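Local coordinates for protein transcription regulator (Lactobacillus plantarum WCFS1, PDB 3CLK) that probably regulates transcription by binding DNA as a dimer, its periplasmic binding protein-like part being of the kind that senses small ligands in related repressors, at residues S216-D221 against K276-L281. Residues are numbered along the deposited sequence; the frame is centred on the assembly and turned at random.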
loop_
_atom_site.group_PDB
_atom_site.type_symbol
_atom_site.label_atom_id
_atom_site.label_comp_id
_atom_site.label_asym_id
_atom_site.label_seq_id
_atom_site.Cartn_x
_atom_site.Cartn_y
_atom_site.Cartn_z
ATOM N N SER B 216 -2.941 -11.091 -22.812
ATOM C CA SER B 216 -1.762 -11.055 -21.955
ATOM C C SER B 216 -1.680 -9.661 -21.340
ATOM O O SER B 216 -2.017 -8.671 -21.992
ATOM C CB SER B 216 -0.479 -11.315 -22.759
ATOM O OG SER B 216 -0.315 -12.687 -23.080
ATOM N N ILE B 217 -1.227 -9.591 -20.092
ATOM C CA ILE B 217 -1.077 -8.311 -19.404
ATOM C C ILE B 217 0.294 -8.235 -18.753
ATOM O O ILE B 217 0.700 -9.165 -18.068
ATOM C CB ILE B 217 -2.130 -8.121 -18.283
ATOM C CG1 ILE B 217 -3.539 -8.088 -18.876
ATOM C CG2 ILE B 217 -1.828 -6.835 -17.512
ATOM C CD1 ILE B 217 -4.641 -8.016 -17.830
ATOM N N VAL B 218 1.002 -7.129 -18.983
ATOM C CA VAL B 218 2.315 -6.894 -18.387
ATOM C C VAL B 218 2.195 -5.642 -17.512
ATOM O O VAL B 218 1.825 -4.560 -17.990
ATOM C CB VAL B 218 3.403 -6.645 -19.455
ATOM C CG1 VAL B 218 4.707 -6.260 -18.780
ATOM C CG2 VAL B 218 3.606 -7.910 -20.302
ATOM N N SER B 219 2.516 -5.787 -16.231
ATOM C CA SER B 219 2.423 -4.678 -15.300
ATOM C C SER B 219 3.766 -3.978 -15.107
ATOM O O SER B 219 4.824 -4.594 -15.229
ATOM C CB SER B 219 1.908 -5.195 -13.948
ATOM O OG SER B 219 1.754 -4.145 -13.016
ATOM N N ILE B 220 3.722 -2.680 -14.832
ATOM C CA ILE B 220 4.944 -1.922 -14.575
ATOM C C ILE B 220 4.951 -1.629 -13.080
ATOM O O ILE B 220 3.939 -1.196 -12.532
ATOM C CB ILE B 220 4.980 -0.584 -15.345
ATOM C CG1 ILE B 220 5.132 -0.849 -16.844
ATOM C CG2 ILE B 220 6.167 0.270 -14.876
ATOM C CD1 ILE B 220 4.924 0.401 -17.688
ATOM N N ASP B 221 6.093 -1.898 -12.451
ATOM C CA ASP B 221 6.365 -1.697 -11.020
ATOM C C ASP B 221 6.753 -3.005 -10.329
ATOM O O ASP B 221 7.844 -3.108 -9.777
ATOM C CB ASP B 221 5.190 -1.031 -10.279
ATOM C CG ASP B 221 5.093 0.471 -10.564
ATOM O OD1 ASP B 221 6.116 1.091 -10.934
ATOM O OD2 ASP B 221 3.994 1.036 -10.411
ATOM N N LYS B 276 2.109 -15.195 -14.119
ATOM C CA LYS B 276 1.129 -15.997 -14.845
ATOM C C LYS B 276 0.131 -15.244 -15.720
ATOM O O LYS B 276 -0.867 -15.821 -16.158
ATOM C CB LYS B 276 0.364 -16.865 -13.839
ATOM C CG LYS B 276 1.255 -17.893 -13.139
ATOM C CD LYS B 276 1.829 -18.885 -14.149
ATOM C CE LYS B 276 2.777 -19.866 -13.486
ATOM N NZ LYS B 276 2.105 -20.608 -12.383
ATOM N N SER B 277 0.406 -13.975 -15.995
ATOM C CA SER B 277 -0.510 -13.163 -16.786
ATOM C C SER B 277 -0.152 -12.991 -18.260
ATOM O O SER B 277 -0.797 -12.209 -18.958
ATOM C CB SER B 277 -0.649 -11.781 -16.142
ATOM O OG SER B 277 0.583 -11.082 -16.213
ATOM N N THR B 278 0.871 -13.703 -18.731
ATOM C CA THR B 278 1.284 -13.624 -20.133
ATOM C C THR B 278 1.439 -15.017 -20.732
ATOM O O THR B 278 1.750 -15.968 -20.029
ATOM C CB THR B 278 2.648 -12.885 -20.321
ATOM O OG1 THR B 278 3.678 -13.560 -19.586
ATOM C CG2 THR B 278 2.555 -11.444 -19.839
ATOM N N ALA B 279 1.205 -15.128 -22.035
ATOM C CA ALA B 279 1.347 -16.392 -22.759
ATOM C C ALA B 279 1.597 -16.067 -24.225
ATOM O O ALA B 279 1.185 -15.005 -24.705
ATOM C CB ALA B 279 0.088 -17.240 -22.615
ATOM N N ARG B 280 2.279 -16.960 -24.941
ATOM C CA ARG B 280 2.538 -16.704 -26.355
ATOM C C ARG B 280 1.214 -16.549 -27.098
ATOM O O ARG B 280 0.225 -17.182 -26.745
ATOM C CB ARG B 280 3.348 -17.838 -26.989
ATOM C CG ARG B 280 4.770 -17.963 -26.474
ATOM C CD ARG B 280 5.609 -18.732 -27.475
ATOM N NE ARG B 280 5.719 -17.987 -28.725
ATOM C CZ ARG B 280 6.632 -17.049 -28.956
ATOM N NH1 ARG B 280 7.526 -16.749 -28.022
ATOM N NH2 ARG B 280 6.631 -16.389 -30.103
ATOM N N LEU B 281 1.207 -15.708 -28.127
ATOM C CA LEU B 281 0.003 -15.463 -28.906
ATOM C C LEU B 281 -0.606 -16.746 -29.475
ATOM O O LEU B 281 -1.804 -16.996 -29.209
ATOM C CB LEU B 281 0.311 -14.489 -30.044
ATOM C CG LEU B 281 -0.883 -14.126 -30.926
ATOM C CD1 LEU B 281 -1.905 -13.353 -30.109
ATOM C CD2 LEU B 281 -0.410 -13.303 -32.113
#
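The side chain of Ser216 lies over the backbone of Thr278 and Ala279, and its OG accepts a hydrogen bond from Ala279 N at 3.1 Å. With OG anti to its own carbonyl carbon (chi1 -76°), the hydroxyl extends along the departing tail, and Ser216 CB comes to 3.9 Å from Thr278 CA. An alanine here would probably leave Ala279 N without this acceptor and the backbone around Ala279 less firmly tied to the start of the strand. One residue further on, backbone takes over: Ile217 N donates to Ser277 O at 2.9 Å, a nearly straight bond (167° at the hydrogen). Ile217 O is gripped in turn by the hydroxyl of Ser277, whose OG donates to it at 2.7 Å from close to the carbonyl plane. Ser277 OG, which its first torsion places between the backbone N and the carbonyl carbon (chi1 66°), also bonds to Thr234 N, and so serves two strands at once. Beside this polar pairing, the Thr278 methyl CG2 rests 3.7 Å from Val218 CG2, a small apolar patch. The example illustrates how an irregular tail can take up a strand's backbone groups on the side facing 234-237, just ahead of where that strand begins: strand 216-219 sits inside the mixed sheet of the periplasmic binding protein-like fold, between 188-191 and 234-237, with helix 109-121 packed on Ser216 and Val218 and helix 194-206 on Ile217.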